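Local structure of chaperone protein gp12 (Lactococcus phage p2, 3D8L) at residues 45-49 / 73-79; 10-14 / 51-57; 22-26 / 40-44. The protein is probably a chaperone for the phage tape measure protein that may help keep it in solution during tail assembly, and forms hexamers that assemble further into a spiral. The protein carries 1 engineered substitution. Residues are numbered along the deposited sequence.

Interaction 1 of 3, residues 45-49 / 73-79; sequences QYGLY and FDTDGKG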
loop_
_atom_site.group_PDB
_atom_site.type_symbol
_atom_site.label_atom_id
_atom_site.label_comp_id
_atom_site.label_asym_id
_atom_site.label_seq_id
_atom_site.Cartn_x
_atom_site.Cartn_y
_atom_site.Cartn_z
ATOM N N GLN A 45 0.010 -11.258 18.269
ATOM C CA GLN A 45 -0.815 -10.070 18.065
ATOM C C GLN A 45 -0.381 -8.895 18.944
ATOM O O GLN A 45 -0.124 -7.785 18.445
ATOM C CB GLN A 45 -2.300 -10.373 18.318
ATOM C CG GLN A 45 -3.165 -9.158 18.040
ATOM C CD GLN A 45 -4.668 -9.389 18.079
ATOM O OE1 GLN A 45 -5.420 -8.576 17.549
ATOM N NE2 GLN A 45 -5.112 -10.465 18.729
ATOM N N TYR A 46 -0.301 -9.130 20.247
ATOM C CA TYR A 46 -0.071 -8.010 21.191
ATOM C C TYR A 46 1.371 -7.627 21.163
ATOM O O TYR A 46 1.683 -6.436 21.249
ATOM C CB TYR A 46 -0.474 -8.343 22.635
ATOM C CG TYR A 46 -0.467 -7.173 23.592
ATOM C CD1 TYR A 46 -0.935 -5.928 23.220
ATOM C CD2 TYR A 46 -0.035 -7.329 24.898
ATOM C CE1 TYR A 46 -0.940 -4.863 24.122
ATOM C CE2 TYR A 46 -0.011 -6.264 25.785
ATOM C CZ TYR A 46 -0.471 -5.040 25.386
ATOM O OH TYR A 46 -0.484 -3.995 26.263
ATOM N N GLY A 47 2.233 -8.640 21.032
ATOM C CA GLY A 47 3.687 -8.446 20.899
ATOM C C GLY A 47 4.070 -7.620 19.688
ATOM O O GLY A 47 4.883 -6.703 19.776
ATOM N N LEU A 48 3.450 -7.940 18.560
ATOM C CA LEU A 48 3.681 -7.225 17.306
ATOM C C LEU A 48 3.103 -5.810 17.440
ATOM O O LEU A 48 3.714 -4.841 16.987
ATOM C CB LEU A 48 3.018 -7.971 16.135
ATOM C CG LEU A 48 3.772 -7.998 14.824
ATOM C CD1 LEU A 48 2.890 -8.558 13.706
ATOM C CD2 LEU A 48 4.246 -6.596 14.490
ATOM N N TYR A 49 1.928 -5.695 18.064
ATOM C CA TYR A 49 1.319 -4.385 18.235
ATOM C C TYR A 49 2.282 -3.484 18.991
ATOM O O TYR A 49 2.565 -2.357 18.582
ATOM C CB TYR A 49 0.016 -4.468 19.026
ATOM C CG TYR A 49 -0.516 -3.103 19.386
ATOM C CD1 TYR A 49 -1.124 -2.330 18.438
ATOM C CD2 TYR A 49 -0.360 -2.572 20.643
ATOM C CE1 TYR A 49 -1.588 -1.087 18.725
ATOM C CE2 TYR A 49 -0.824 -1.301 20.940
ATOM C CZ TYR A 49 -1.450 -0.565 19.974
ATOM O OH TYR A 49 -1.967 0.707 20.206
ATOM N N PHE A 73 -5.655 -7.572 26.935
ATOM C CA PHE A 73 -4.870 -6.675 26.092
ATOM C C PHE A 73 -5.731 -5.840 25.142
ATOM O O PHE A 73 -6.961 -5.882 25.178
ATOM C CB PHE A 73 -3.781 -7.466 25.325
ATOM C CG PHE A 73 -4.310 -8.280 24.162
ATOM C CD1 PHE A 73 -4.998 -9.462 24.378
ATOM C CD2 PHE A 73 -4.089 -7.879 22.856
ATOM C CE1 PHE A 73 -5.490 -10.212 23.312
ATOM C CE2 PHE A 73 -4.576 -8.639 21.793
ATOM C CZ PHE A 73 -5.284 -9.803 22.029
ATOM N N ASP A 74 -5.048 -5.041 24.335
ATOM C CA ASP A 74 -5.657 -4.156 23.364
ATOM C C ASP A 74 -4.620 -3.813 22.328
ATOM O O ASP A 74 -3.470 -3.554 22.684
ATOM C CB ASP A 74 -6.059 -2.860 24.010
ATOM C CG ASP A 74 -6.961 -2.042 23.127
ATOM O OD1 ASP A 74 -8.049 -2.538 22.730
ATOM O OD2 ASP A 74 -6.600 -0.887 22.842
ATOM N N THR A 75 -5.018 -3.809 21.059
ATOM C CA THR A 75 -4.131 -3.453 19.962
ATOM C C THR A 75 -4.895 -2.485 19.100
ATOM O O THR A 75 -4.795 -2.484 17.892
ATOM C CB THR A 75 -3.782 -4.657 19.140
ATOM O OG1 THR A 75 -4.991 -5.183 18.563
ATOM C CG2 THR A 75 -3.088 -5.712 19.986
ATOM N N ASP A 76 -5.711 -1.684 19.748
ATOM C CA ASP A 76 -6.346 -0.557 19.116
ATOM C C ASP A 76 -7.166 -0.884 17.899
ATOM O O ASP A 76 -7.169 -0.144 16.945
ATOM C CB ASP A 76 -5.288 0.448 18.744
ATOM C CG ASP A 76 -5.796 1.841 18.854
ATOM O OD1 ASP A 76 -6.794 2.179 18.179
ATOM O OD2 ASP A 76 -5.208 2.593 19.655
ATOM N N GLY A 77 -7.868 -2.003 17.941
ATOM C CA GLY A 77 -8.712 -2.406 16.833
ATOM C C GLY A 77 -7.990 -3.227 15.776
ATOM O O GLY A 77 -8.624 -3.727 14.856
ATOM N N LYS A 78 -6.684 -3.403 15.912
ATOM C CA LYS A 78 -5.910 -4.099 14.909
ATOM C C LYS A 78 -5.822 -5.613 15.157
ATOM O O LYS A 78 -5.274 -6.068 16.156
ATOM C CB LYS A 78 -4.512 -3.485 14.853
ATOM C CG LYS A 78 -4.546 -1.951 14.592
ATOM C CD LYS A 78 -3.212 -1.247 14.979
ATOM C CE LYS A 78 -3.370 0.277 14.963
ATOM N NZ LYS A 78 -4.187 0.746 13.828
ATOM N N GLY A 79 -6.349 -6.393 14.226
ATOM C CA GLY A 79 -6.178 -7.837 14.280
ATOM C C GLY A 79 -4.768 -8.256 13.902
ATOM O O GLY A 79 -3.958 -7.443 13.484
#
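In this all-helical protein the loop joining helix 57-70 to helix 80-88 runs across one side of helix 37-53, and a type I' beta turn from Thr75 to Lys78 bends it there. Gln45 and Tyr49, one helical turn apart, give the loop most of its footing, and Phe73 adds the largest share from the loop itself. The flat Tyr49 ring suits close backbone packing: Thr75 CA sits over its face, 3.6 Å from the ring centroid in a CH-pi contact, while the aliphatic part of Lys78 reaches its edge. Gln45 extends toward Lys78 and Gly79, its long chain spanning the gap to the turn's end. Phe73 covers Tyr46 with its CB, a second CH-pi contact 3.7 Å from that ring's centroid; the two rings meet obliquely, and Phe67 of helix 57-70 packs against both. The turn is closed by Lys78 N to Thr75 O at 2.9 Å and by Thr75 OG1, which donates to Lys78 O at 2.6 Å.

Interaction 2 of 3, residues 10-14 / 51-57; sequences KFKMI and ALFQDNI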
loop_
_atom_site.group_PDB
_atom_site.type_symbol
_atom_site.label_atom_id
_atom_site.label_comp_id
_atom_site.label_asym_id
_atom_site.label_seq_id
_atom_site.Cartn_x
_atom_site.Cartn_y
_atom_site.Cartn_z
ATOM N N LYS A 10 12.658 -5.444 18.313
ATOM C CA LYS A 10 11.790 -4.960 19.399
ATOM C C LYS A 10 10.925 -6.128 19.919
ATOM O O LYS A 10 10.895 -6.401 21.129
ATOM C CB LYS A 10 10.932 -3.784 18.942
ATOM C CG LYS A 10 11.732 -2.512 18.652
ATOM C CD LYS A 10 10.859 -1.450 18.045
ATOM C CE LYS A 10 9.812 -1.020 19.103
ATOM N NZ LYS A 10 9.092 0.309 18.934
ATOM N N PHE A 11 10.281 -6.859 18.998
ATOM C CA PHE A 11 9.445 -7.993 19.376
ATOM C C PHE A 11 10.157 -9.005 20.291
ATOM O O PHE A 11 9.537 -9.588 21.201
ATOM C CB PHE A 11 8.935 -8.728 18.148
ATOM C CG PHE A 11 8.021 -9.879 18.486
ATOM C CD1 PHE A 11 6.647 -9.680 18.573
ATOM C CD2 PHE A 11 8.539 -11.120 18.777
ATOM C CE1 PHE A 11 5.812 -10.702 18.894
ATOM C CE2 PHE A 11 7.717 -12.164 19.102
ATOM C CZ PHE A 11 6.350 -11.970 19.163
ATOM N N LYS A 12 11.442 -9.236 20.041
ATOM C CA LYS A 12 12.188 -10.136 20.897
ATOM C C LYS A 12 12.480 -9.485 22.241
ATOM O O LYS A 12 12.350 -10.125 23.289
ATOM C CB LYS A 12 13.496 -10.549 20.260
ATOM C CG LYS A 12 13.979 -11.835 20.813
ATOM C CD LYS A 12 15.445 -12.010 20.530
ATOM C CE LYS A 12 15.810 -13.511 20.467
ATOM N NZ LYS A 12 14.965 -14.277 21.462
ATOM N N MET A 13 12.884 -8.218 22.224
ATOM C CA MET A 13 13.209 -7.542 23.473
ATOM C C MET A 13 11.964 -7.495 24.351
ATOM O O MET A 13 12.077 -7.418 25.564
ATOM C CB MET A 13 13.712 -6.113 23.229
ATOM C CG MET A 13 15.041 -6.000 22.524
ATOM S SD MET A 13 15.315 -4.350 21.882
ATOM C CE MET A 13 17.073 -4.513 21.563
ATOM N N ILE A 14 10.780 -7.529 23.745
ATOM C CA ILE A 14 9.563 -7.292 24.489
ATOM C C ILE A 14 8.994 -8.599 25.045
ATOM O O ILE A 14 8.628 -8.678 26.221
ATOM C CB ILE A 14 8.493 -6.592 23.604
ATOM C CG1 ILE A 14 8.986 -5.204 23.160
ATOM C CG2 ILE A 14 7.175 -6.391 24.392
ATOM C CD1 ILE A 14 8.082 -4.499 22.116
ATOM N N ALA A 51 5.533 -3.909 19.401
ATOM C CA ALA A 51 6.734 -3.669 18.584
ATOM C C ALA A 51 6.548 -2.517 17.586
ATOM O O ALA A 51 7.446 -1.695 17.392
ATOM C CB ALA A 51 7.167 -4.923 17.855
ATOM N N LEU A 52 5.379 -2.456 16.957
ATOM C CA LEU A 52 5.143 -1.507 15.864
ATOM C C LEU A 52 4.750 -0.153 16.376
ATOM O O LEU A 52 4.917 0.835 15.666
ATOM C CB LEU A 52 4.041 -2.004 14.923
ATOM C CG LEU A 52 4.368 -3.158 13.989
ATOM C CD1 LEU A 52 3.095 -3.744 13.505
ATOM C CD2 LEU A 52 5.197 -2.696 12.825
ATOM N N PHE A 53 4.208 -0.104 17.599
ATOM C CA PHE A 53 3.568 1.133 18.116
ATOM C C PHE A 53 4.075 1.700 19.456
ATOM O O PHE A 53 3.925 2.884 19.697
ATOM C CB PHE A 53 2.057 0.942 18.161
ATOM C CG PHE A 53 1.440 0.794 16.804
ATOM C CD1 PHE A 53 1.102 -0.443 16.307
ATOM C CD2 PHE A 53 1.203 1.899 16.012
ATOM C CE1 PHE A 53 0.526 -0.565 15.025
ATOM C CE2 PHE A 53 0.620 1.780 14.763
ATOM C CZ PHE A 53 0.296 0.552 14.264
ATOM N N GLN A 54 4.677 0.891 20.315
ATOM C CA GLN A 54 5.221 1.424 21.556
ATOM C C GLN A 54 6.730 1.635 21.434
ATOM O O GLN A 54 7.517 0.697 21.212
ATOM C CB GLN A 54 4.875 0.535 22.745
ATOM C CG GLN A 54 5.521 0.979 24.052
ATOM C CD GLN A 54 5.151 2.395 24.459
ATOM O OE1 GLN A 54 5.984 3.324 24.407
ATOM N NE2 GLN A 54 3.896 2.581 24.859
ATOM N N ASP A 55 7.116 2.900 21.574
ATOM C CA ASP A 55 8.499 3.315 21.389
ATOM C C ASP A 55 9.305 2.958 22.615
ATOM O O ASP A 55 10.466 2.598 22.523
ATOM C CB ASP A 55 8.597 4.821 21.162
ATOM C CG ASP A 55 9.906 5.193 20.599
ATOM O OD1 ASP A 55 10.320 4.449 19.688
ATOM O OD2 ASP A 55 10.543 6.163 21.068
ATOM N N ASN A 56 8.664 3.073 23.769
ATOM C CA ASN A 56 9.300 2.830 25.032
ATOM C C ASN A 56 9.345 1.325 25.303
ATOM O O ASN A 56 8.349 0.715 25.670
ATOM C CB ASN A 56 8.510 3.570 26.091
ATOM C CG ASN A 56 9.240 3.692 27.354
ATOM O OD1 ASN A 56 9.085 4.684 28.082
ATOM N ND2 ASN A 56 10.043 2.694 27.659
ATOM N N ILE A 57 10.505 0.719 25.089
ATOM C CA ILE A 57 10.668 -0.710 25.329
ATOM C C ILE A 57 10.363 -1.099 26.781
ATOM O O ILE A 57 9.720 -2.108 27.029
ATOM C CB ILE A 57 12.096 -1.178 24.915
ATOM C CG1 ILE A 57 12.228 -1.159 23.393
ATOM C CG2 ILE A 57 12.406 -2.599 25.395
ATOM C CD1 ILE A 57 11.125 -1.965 22.706
#
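Lys10 NZ donates a hydrogen bond to Gln54 O at 2.8 Å, tying helix 7-15 to the backbone just where helix 37-53 ends. Gln54 is the first residue to leave helical angles, so its carbonyl is turned out of the helical pattern, and a long, flexible lysine can reach it while its charge stays near the surface. Lys10 NZ also lies 3.0 Å from Ala51 O, and 4.4 Å from Asp55 OD1, near but beyond salt-bridge range. Within the loop, Gln54 OE1 accepts from Asn56 N at 2.8 Å, bridging two residues of the short connection before helix 57-70, whose N-cap position Asn56 occupies. The aliphatic part of the lysine then passes into packing: Lys10 CE is 3.9 Å from Ile57 CD1. Ala51 is small enough for the backbones to approach closely, its CA only 5.2 Å from that of Phe11, and its CB touches Phe11 CB at 4.2 Å. Branched Ile14 fills the space between Ala51 and Ile57, with CG1 3.9 Å from Ile57 CD1, and continues onto Ala60 and Phe64. The arrangement is a short interhelical connection, from helix 37-53 to helix 57-70, packed against helix 7-15 in a small all-helical fold.

Interaction 3 of 3, residues 22-26 / 40-44; sequences QQKAM and LMEFV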
loop_
_atom_site.group_PDB
_atom_site.type_symbol
_atom_site.label_atom_id
_atom_site.label_comp_id
_atom_site.label_asym_id
_atom_site.label_seq_id
_atom_site.Cartn_x
_atom_site.Cartn_y
_atom_site.Cartn_z
ATOM N N GLN A 22 7.998 -17.630 15.741
ATOM C CA GLN A 22 6.564 -17.585 16.129
ATOM C C GLN A 22 5.518 -17.899 15.061
ATOM O O GLN A 22 4.572 -18.614 15.377
ATOM C CB GLN A 22 6.170 -16.268 16.794
ATOM C CG GLN A 22 6.817 -15.996 18.158
ATOM C CD GLN A 22 6.701 -17.161 19.143
ATOM O OE1 GLN A 22 7.295 -18.209 18.917
ATOM N NE2 GLN A 22 5.987 -16.959 20.267
ATOM N N GLN A 23 5.622 -17.413 13.830
ATOM C CA GLN A 23 4.595 -17.840 12.851
ATOM C C GLN A 23 4.769 -19.298 12.419
ATOM O O GLN A 23 3.804 -19.941 12.004
ATOM C CB GLN A 23 4.550 -16.954 11.612
ATOM C CG GLN A 23 4.428 -15.432 11.876
ATOM C CD GLN A 23 5.513 -14.690 11.093
ATOM O OE1 GLN A 23 5.451 -14.569 9.846
ATOM N NE2 GLN A 23 6.559 -14.263 11.808
ATOM N N LYS A 24 5.991 -19.820 12.512
ATOM C CA LYS A 24 6.219 -21.258 12.263
ATOM C C LYS A 24 5.556 -22.055 13.382
ATOM O O LYS A 24 5.020 -23.147 13.161
ATOM C CB LYS A 24 7.724 -21.611 12.153
ATOM C CG LYS A 24 8.009 -22.827 11.243
ATOM C CD LYS A 24 9.501 -23.120 11.080
ATOM C CE LYS A 24 9.739 -24.214 10.035
ATOM N NZ LYS A 24 11.193 -24.506 9.794
ATOM N N ALA A 25 5.598 -21.485 14.582
ATOM C CA ALA A 25 4.917 -22.057 15.722
ATOM C C ALA A 25 3.415 -22.081 15.474
ATOM O O ALA A 25 2.773 -23.100 15.733
ATOM C CB ALA A 25 5.244 -21.274 16.961
ATOM N N MET A 26 2.873 -20.979 14.941
ATOM C CA MET A 26 1.417 -20.845 14.704
ATOM C C MET A 26 0.881 -21.831 13.678
ATOM O O MET A 26 -0.241 -22.301 13.823
ATOM C CB MET A 26 1.021 -19.418 14.272
ATOM C CG MET A 26 0.480 -18.503 15.395
ATOM S SD MET A 26 0.113 -16.834 14.843
ATOM C CE MET A 26 1.704 -16.265 14.368
ATOM N N LEU A 40 -1.103 -18.591 21.457
ATOM C CA LEU A 40 -0.030 -18.241 20.524
ATOM C C LEU A 40 -0.384 -17.020 19.676
ATOM O O LEU A 40 0.419 -16.098 19.557
ATOM C CB LEU A 40 0.301 -19.402 19.597
ATOM C CG LEU A 40 1.787 -19.706 19.481
ATOM C CD1 LEU A 40 1.993 -20.596 18.257
ATOM C CD2 LEU A 40 2.637 -18.439 19.446
ATOM N N MET A 41 -1.584 -17.019 19.099
ATOM C CA MET A 41 -2.014 -15.907 18.259
ATOM C C MET A 41 -2.035 -14.578 19.007
ATOM O O MET A 41 -1.605 -13.559 18.479
ATOM C CB MET A 41 -3.375 -16.178 17.667
ATOM C CG MET A 41 -3.363 -17.157 16.519
ATOM S SD MET A 41 -5.023 -17.098 15.922
ATOM C CE MET A 41 -5.422 -18.829 15.771
ATOM N N GLU A 42 -2.512 -14.593 20.245
ATOM C CA GLU A 42 -2.607 -13.351 21.032
ATOM C C GLU A 42 -1.213 -12.896 21.490
ATOM O O GLU A 42 -0.915 -11.693 21.561
ATOM C CB GLU A 42 -3.563 -13.525 22.219
ATOM C CG GLU A 42 -4.902 -13.989 21.747
ATOM C CD GLU A 42 -5.979 -14.037 22.812
ATOM O OE1 GLU A 42 -5.681 -13.649 23.965
ATOM O OE2 GLU A 42 -7.127 -14.460 22.476
ATOM N N PHE A 43 -0.347 -13.858 21.766
ATOM C CA PHE A 43 1.042 -13.536 22.113
ATOM C C PHE A 43 1.607 -12.713 20.982
ATOM O O PHE A 43 2.103 -11.618 21.227
ATOM C CB PHE A 43 1.848 -14.809 22.305
ATOM C CG PHE A 43 3.212 -14.620 22.869
ATOM C CD1 PHE A 43 3.493 -15.036 24.183
ATOM C CD2 PHE A 43 4.248 -14.154 22.077
ATOM C CE1 PHE A 43 4.807 -14.963 24.733
ATOM C CE2 PHE A 43 5.579 -14.056 22.605
ATOM C CZ PHE A 43 5.857 -14.470 23.948
ATOM N N VAL A 44 1.476 -13.204 19.745
ATOM C CA VAL A 44 2.075 -12.503 18.606
ATOM C C VAL A 44 1.338 -11.206 18.329
ATOM O O VAL A 44 1.968 -10.179 18.216
ATOM C CB VAL A 44 2.095 -13.354 17.351
ATOM C CG1 VAL A 44 2.711 -12.569 16.237
ATOM C CG2 VAL A 44 2.855 -14.653 17.604
#
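Leu40 overlaps Ala25 and Met26, pushing its CD1 to 3.6 Å from Ala25 CB and 3.9 Å from Met26 CG. The small alanine lets the leucine approach the backbone of helix 19-31, where CD1 is 3.5 Å from both Ala25 C and Met26 N. Met26, long and flexible, spans the gap to the other helix: SD lies 3.9 Å from Met41 CG, and CE meets Val44 CG2 at 3.8 Å. One turn earlier, Gln22 packs through its aliphatic part, CB to Val44 CG2 at 3.8 Å, while its amide rests by Leu40 and the Phe43 ring. No hydrogen bond joins the segments. The axes of the two segments come within 10.2 Å, with 158° between their N-to-C directions, so this is a nearly antiparallel helical hairpin held by apolar packing, Met26 facing Leu40 and Gln22 facing Val44. Helix 80-88 adds Leu80 against Met26 and Val44; Phe11 and Thr15 of helix 7-15 touch Phe43, whose ring also meets Phe64 of helix 57-70 edge-to-face.

Helix 37-53 is shared by all three contacts, which meet it in its earlier part (interaction 3), middle (interaction 1) and C-terminal end (interaction 2). Each is partly buried, but the chemistry changes with the partner. Interaction 3 joins two regular helices through apolar side chains and lacks exposed touching residues; in interaction 1 a loop brings aromatic CH-pi contacts; in interaction 2 the end of the helix exposes a carbonyl that a lysine can bind. Phe11 ties them together: its ring packs on Gly47 and Leu48 of interaction 1 and on Gln22, Phe43 and Val44 of interaction 3. Lys78 against Phe53 and Phe73 against Glu42 connect the loop of interaction 1 to the other two.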